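PDB 4AVO: beta-1,4-exocellulase from Thermobifida fusca, which probably hydrolyses the beta-1,4-glucosidic bonds of cellulose from chain ends, releasing cellobiose, through a catalytic domain of glycoside hydrolase family 6. Local coordinates for residues 24-29 with 408-413; 184-189 with 220-225. The protein carries 1 engineered substitution. All coordinates share one frame; numbering follows the deposited sequence. Where two conformers were deposited one is given.

Contact 1: residues 24-29 with 408-413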
loop_
_atom_site.group_PDB
_atom_site.type_symbol
_atom_site.label_atom_id
_atom_site.label_comp_id
_atom_site.label_asym_id
_atom_site.label_seq_id
_atom_site.Cartn_x
_atom_site.Cartn_y
_atom_site.Cartn_z
ATOM N N ALA A 24 -19.825 8.053 -10.668
ATOM C CA ALA A 24 -21.202 7.587 -10.464
ATOM C C ALA A 24 -21.696 7.815 -9.037
ATOM O O ALA A 24 -22.888 7.665 -8.760
ATOM C CB ALA A 24 -21.325 6.120 -10.839
ATOM N N GLU A 25 -20.781 8.166 -8.136
ATOM C CA GLU A 25 -21.132 8.485 -6.752
ATOM C C GLU A 25 -21.464 9.970 -6.593
ATOM O O GLU A 25 -20.888 10.807 -7.297
ATOM C CB GLU A 25 -19.996 8.101 -5.797
ATOM C CG GLU A 25 -19.669 6.607 -5.760
ATOM C CD GLU A 25 -20.741 5.760 -5.094
ATOM O OE1 GLU A 25 -21.547 6.296 -4.294
ATOM O OE2 GLU A 25 -20.775 4.546 -5.378
ATOM N N PRO A 26 -22.393 10.300 -5.665
ATOM C CA PRO A 26 -22.729 11.706 -5.414
ATOM C C PRO A 26 -21.494 12.480 -4.984
ATOM O O PRO A 26 -20.863 12.124 -3.977
ATOM C CB PRO A 26 -23.722 11.644 -4.243
ATOM C CG PRO A 26 -24.144 10.237 -4.131
ATOM C CD PRO A 26 -23.074 9.388 -4.728
ATOM N N GLY A 27 -21.148 13.510 -5.754
ATOM C CA GLY A 27 -19.973 14.340 -5.480
ATOM C C GLY A 27 -18.666 13.738 -5.972
ATOM O O GLY A 27 -17.605 14.365 -5.875
ATOM N N GLY A 28 -18.747 12.521 -6.505
ATOM C CA GLY A 28 -17.568 11.769 -6.944
ATOM C C GLY A 28 -16.785 12.374 -8.094
ATOM O O GLY A 28 -15.587 12.103 -8.239
ATOM N N SER A 29 -17.450 13.194 -8.911
ATOM C CA SER A 29 -16.802 13.869 -10.035
ATOM C C SER A 29 -15.622 14.724 -9.580
ATOM O O SER A 29 -14.683 14.951 -10.344
ATOM C CB SER A 29 -17.809 14.713 -10.827
ATOM O OG SER A 29 -18.347 15.760 -10.039
ATOM N N GLN A 408 -17.982 3.552 1.728
ATOM C CA GLN A 408 -16.613 3.946 2.014
ATOM C C GLN A 408 -16.175 5.095 1.110
ATOM O O GLN A 408 -15.576 6.055 1.588
ATOM C CB GLN A 408 -15.645 2.770 1.916
ATOM C CG GLN A 408 -14.257 3.125 2.436
ATOM C CD GLN A 408 -13.254 2.026 2.213
ATOM O OE1 GLN A 408 -13.349 1.270 1.249
ATOM N NE2 GLN A 408 -12.270 1.936 3.104
ATOM N N PHE A 409 -16.490 5.011 -0.182
ATOM C CA PHE A 409 -16.133 6.104 -1.085
ATOM C C PHE A 409 -16.710 7.438 -0.610
ATOM O O PHE A 409 -16.007 8.447 -0.559
ATOM C CB PHE A 409 -16.571 5.832 -2.526
ATOM C CG PHE A 409 -16.190 6.928 -3.469
ATOM C CD1 PHE A 409 -14.948 6.918 -4.096
ATOM C CD2 PHE A 409 -17.046 8.007 -3.688
ATOM C CE1 PHE A 409 -14.578 7.947 -4.953
ATOM C CE2 PHE A 409 -16.684 9.044 -4.547
ATOM C CZ PHE A 409 -15.446 9.009 -5.182
ATOM N N ARG A 410 -17.996 7.434 -0.267
ATOM C CA ARG A 410 -18.679 8.665 0.132
ATOM C C ARG A 410 -18.103 9.270 1.410
ATOM O O ARG A 410 -17.989 10.494 1.521
ATOM C CB ARG A 410 -20.185 8.437 0.265
ATOM C CG ARG A 410 -20.876 8.098 -1.045
ATOM C CD ARG A 410 -22.313 7.649 -0.805
ATOM N NE ARG A 410 -22.916 7.136 -2.033
ATOM C CZ ARG A 410 -24.219 6.970 -2.229
ATOM N NH1 ARG A 410 -25.091 7.285 -1.276
ATOM N NH2 ARG A 410 -24.653 6.495 -3.394
ATOM N N GLU A 411 -17.731 8.425 2.370
ATOM C CA GLU A 411 -17.110 8.932 3.590
ATOM C C GLU A 411 -15.696 9.451 3.333
ATOM O O GLU A 411 -15.307 10.486 3.875
ATOM C CB GLU A 411 -17.096 7.886 4.700
ATOM C CG GLU A 411 -16.553 8.438 6.006
ATOM C CD GLU A 411 -16.692 7.475 7.146
ATOM O OE1 GLU A 411 -16.060 6.391 7.093
ATOM O OE2 GLU A 411 -17.429 7.814 8.100
ATOM N N LEU A 412 -14.930 8.731 2.511
ATOM C CA LEU A 412 -13.597 9.189 2.143
ATOM C C LEU A 412 -13.677 10.578 1.511
ATOM O O LEU A 412 -12.893 11.467 1.847
ATOM C CB LEU A 412 -12.925 8.204 1.178
ATOM C CG LEU A 412 -12.487 6.868 1.783
ATOM C CD1 LEU A 412 -12.128 5.866 0.684
ATOM C CD2 LEU A 412 -11.319 7.067 2.756
ATOM N N LEU A 413 -14.634 10.748 0.606
ATOM C CA LEU A 413 -14.852 12.021 -0.076
ATOM C C LEU A 413 -15.194 13.129 0.930
ATOM O O LEU A 413 -14.603 14.213 0.891
ATOM C CB LEU A 413 -15.957 11.869 -1.124
ATOM C CG LEU A 413 -16.275 13.071 -2.014
ATOM C CD1 LEU A 413 -15.108 13.362 -2.939
ATOM C CD2 LEU A 413 -17.530 12.788 -2.817
#
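E25 reaches from the loop 24-29 across to helix 408-413 and meets F409 with its aliphatic part and R410 with its acid. Its CB lies 3.6 Å from CD2 of F409, and CG comes as near to that same ring carbon, so both methylenes meet the ring obliquely at its CD2-CE2 bond. With CG anti to the carbonyl carbon and the chain bent at chi2 (-70°), the carboxylate turns off the ring toward R410. There OE1 takes a nearly straight hydrogen bond from NE of R410, 2.8 Å long, the acid oxygen lying in the guanidinium plane; a weak second bond comes from NH2. Both bonds go to OE1, and the carboxylate and guanidinium planes stand 61° apart rather than lying side by side. OE1 also bonds S406 OG and OE2 bonds W404 NE1, which ties both acid oxygens to the helix and the residues leading into it. P26 lies over one guanidinium face, its CD 3.5 Å from NE of R410. Further along the turn, CA of G28 meets the edge of the F409 ring near its plane, and CD2 of L413 rests 3.4 Å from the carbonyl O of G27. G27 has a positive phi, and a CB there would press on that methyl. The loop is a type II beta turn from E25 to G28, closed by the bond from G28 N to E25 O, with glycine at its third position; it docks on the helix 406-414 near the C-terminus of the catalytic domain.

Contact 2: residues 184-189 with 220-225. With BGC (beta-D-glucopyranose), chain B.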
loop_
_atom_site.group_PDB
_atom_site.type_symbol
_atom_site.label_atom_id
_atom_site.label_comp_id
_atom_site.label_asym_id
_atom_site.label_seq_id
_atom_site.Cartn_x
_atom_site.Cartn_y
_atom_site.Cartn_z
ATOM N N ILE A 184 9.521 -1.376 -4.103
ATOM C CA ILE A 184 9.221 -2.470 -3.180
ATOM C C ILE A 184 8.274 -1.970 -2.096
ATOM O O ILE A 184 8.462 -0.882 -1.557
ATOM C CB ILE A 184 10.523 -3.027 -2.525
ATOM C CG1 ILE A 184 11.369 -3.775 -3.562
ATOM C CG2 ILE A 184 10.198 -3.927 -1.334
ATOM C CD1 ILE A 184 12.731 -4.254 -3.035
ATOM N N ASP A 185 7.250 -2.758 -1.778
ATOM C CA ASP A 185 6.342 -2.374 -0.705
ATOM C C ASP A 185 7.053 -2.472 0.645
ATOM O O ASP A 185 7.721 -3.462 0.935
ATOM C CB ASP A 185 5.081 -3.235 -0.718
ATOM C CG ASP A 185 4.115 -2.845 0.376
ATOM O OD1 ASP A 185 3.321 -1.904 0.161
ATOM O OD2 ASP A 185 4.181 -3.455 1.460
ATOM N N ALA A 186 6.907 -1.440 1.469
ATOM C CA ALA A 186 7.615 -1.381 2.746
ATOM C C ALA A 186 6.677 -1.179 3.937
ATOM O O ALA A 186 7.010 -0.452 4.880
ATOM C CB ALA A 186 8.675 -0.295 2.702
ATOM N N ALA A 187 5.516 -1.834 3.888
ATOM C CA ALA A 187 4.540 -1.793 4.980
ATOM C C ALA A 187 4.210 -0.346 5.381
ATOM O O ALA A 187 4.046 0.511 4.519
ATOM C CB ALA A 187 5.055 -2.599 6.185
ATOM N N HIS A 188 4.098 -0.083 6.680
ATOM C CA HIS A 188 3.896 1.279 7.191
ATOM C C HIS A 188 4.422 1.371 8.620
ATOM O O HIS A 188 4.813 0.355 9.203
ATOM C CB HIS A 188 2.421 1.695 7.101
ATOM C CG HIS A 188 1.496 0.838 7.906
ATOM N ND1 HIS A 188 1.024 1.217 9.143
ATOM C CD2 HIS A 188 0.962 -0.383 7.656
ATOM C CE1 HIS A 188 0.238 0.269 9.622
ATOM N NE2 HIS A 188 0.181 -0.711 8.738
ATOM N N HIS A 189 4.444 2.577 9.187
ATOM C CA HIS A 189 5.066 2.771 10.503
ATOM C C HIS A 189 4.357 1.996 11.611
ATOM O O HIS A 189 4.988 1.583 12.587
ATOM C CB HIS A 189 5.184 4.260 10.859
ATOM C CG HIS A 189 3.991 4.812 11.572
ATOM N ND1 HIS A 189 2.901 5.329 10.908
ATOM C CD2 HIS A 189 3.716 4.927 12.893
ATOM C CE1 HIS A 189 2.003 5.736 11.788
ATOM N NE2 HIS A 189 2.473 5.500 13.000
ATOM N N HIS A 220 14.017 0.950 -7.720
ATOM C CA HIS A 220 13.969 2.395 -7.853
ATOM C C HIS A 220 13.607 3.081 -6.552
ATOM O O HIS A 220 13.965 4.235 -6.323
ATOM C CB HIS A 220 12.994 2.805 -8.956
ATOM C CG HIS A 220 13.448 4.006 -9.715
ATOM N ND1 HIS A 220 14.369 3.929 -10.735
ATOM C CD2 HIS A 220 13.138 5.317 -9.582
ATOM C CE1 HIS A 220 14.601 5.142 -11.207
ATOM N NE2 HIS A 220 13.868 6.002 -10.521
ATOM N N GLY A 221 12.886 2.370 -5.696
ATOM C CA GLY A 221 12.550 2.903 -4.397
ATOM C C GLY A 221 11.614 1.995 -3.644
ATOM O O GLY A 221 11.527 0.799 -3.936
ATOM N N PHE A 222 10.927 2.581 -2.667
ATOM C CA PHE A 222 10.068 1.855 -1.751
ATOM C C PHE A 222 8.775 2.624 -1.554
ATOM O O PHE A 222 8.743 3.850 -1.704
ATOM C CB PHE A 222 10.791 1.655 -0.410
ATOM C CG PHE A 222 11.978 0.749 -0.511
ATOM C CD1 PHE A 222 13.179 1.211 -1.050
ATOM C CD2 PHE A 222 11.888 -0.578 -0.109
ATOM C CE1 PHE A 222 14.274 0.364 -1.176
ATOM C CE2 PHE A 222 12.980 -1.433 -0.228
ATOM C CZ PHE A 222 14.174 -0.958 -0.762
ATOM N N ILE A 223 7.703 1.902 -1.247
ATOM C CA ILE A 223 6.418 2.541 -0.963
ATOM C C ILE A 223 5.862 2.107 0.384
ATOM O O ILE A 223 5.878 0.918 0.724
ATOM C CB ILE A 223 5.378 2.312 -2.102
ATOM C CG1 ILE A 223 4.047 2.998 -1.760
ATOM C CG2 ILE A 223 5.187 0.809 -2.386
ATOM C CD1 ILE A 223 3.188 3.293 -2.960
ATOM N N SER A 224 5.375 3.081 1.150
ATOM C CA SER A 224 4.758 2.800 2.444
ATOM C C SER A 224 3.278 3.148 2.421
ATOM O O SER A 224 2.820 3.904 1.556
ATOM C CB SER A 224 5.455 3.575 3.568
ATOM O OG SER A 224 4.922 4.888 3.700
ATOM N N ASN A 225 2.535 2.579 3.373
ATOM C CA ASN A 225 1.127 2.919 3.611
ATOM C C ASN A 225 0.141 2.417 2.543
ATOM O O ASN A 225 -1.010 2.850 2.509
ATOM C CB ASN A 225 0.979 4.437 3.842
ATOM C CG ASN A 225 -0.143 4.797 4.816
ATOM O OD1 ASN A 225 -0.811 5.826 4.655
ATOM N ND2 ASN A 225 -0.340 3.978 5.833
HETATM C C2 BGC B . -0.094 -3.827 10.729
HETATM C C3 BGC B . -1.196 -4.264 9.780
HETATM C C4 BGC B . -0.882 -5.643 9.188
HETATM C C5 BGC B . -0.556 -6.629 10.317
HETATM C C6 BGC B . -0.058 -7.964 9.775
HETATM C C1 BGC B . 0.147 -4.881 11.803
HETATM O O2 BGC B . -0.458 -2.604 11.333
HETATM O O3 BGC B . -1.302 -3.287 8.776
HETATM O O4 BGC B . -2.028 -6.120 8.526
HETATM O O5 BGC B . 0.433 -6.135 11.204
HETATM O O6 BGC B . -0.179 -8.951 10.776
#
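I184 and D185 pair in parallel with F222 and I223, and four backbone bonds join the segments, the last two carrying the pairing on past the end of strand 180-185: I184 N to G221 O, I223 N to I184 O, A186 N to I223 O at 2.7 Å, and N225 N to A187 O at 2.8 Å. I184 and F222 share one face of the sheet, lying side by side and pointing the same way, with CB of I184 3.7 Å from CD2 of the F222 ring. F205 of helix 195-209 packs on I184 and also touches A186, while F222 meets F278 edge-to-face. D185 and I223 occupy the other face and cross at a slant, with only a loose approach of side chains. CG of D185 stands anti to the backbone N (chi1 -179°), which carries OD2 forward along the chain to accept from A187 N at 3.2 Å, an Asx turn whose donor comes from above the carboxylate plane. The same oxygen has a weak bond from N of A136, the engineered alanine at the predicted proton-donor position, and OD1 a weak one with T226 OG1. An alanine in place of D185 would remove these acceptors and is likely to leave A187 N without its mate and the turn before H188 less firmly set. H188 follows at the N-cap position of helix 189-192. From its ring edge, NE2 donates in plane to O3 of the glucose, 3.0 Å away and nearly straight at 172°, and ND1 makes a weak bond with S230 OG. Backbone bonds thus run throughout, with apolar side chains on the I184/F222 face and the Asx turn and H188 at the end of strand 180-185, consistent with a backbone that holds the imidazole N-H toward the sugar hydroxyl.

Overall arrangement
The centres of the two contacts lie about 27 Å apart, with nearest atoms about 11 Å apart and no touch. Both segments of contact 2 fall between those of contact 1 in the sequence: 24-29 follows helix 16-23, the neighbouring strands 180-185 and 221-224 come midway, joined through helices 189-192 and 195-209, and 408-413 lies on helix 406-414 near the C-terminus. Contact 2 is buried in the mainly parallel sheet of the distorted beta/alpha barrel of family 6, and the C-terminal ends of its strands lead to the glucan site. Contact 1 is partly buried at the periphery, its centre about 21 Å from that of the chain, where it brings an early loop and the last helix together; the side chain of F409 is about 11 Å from a bound glucose.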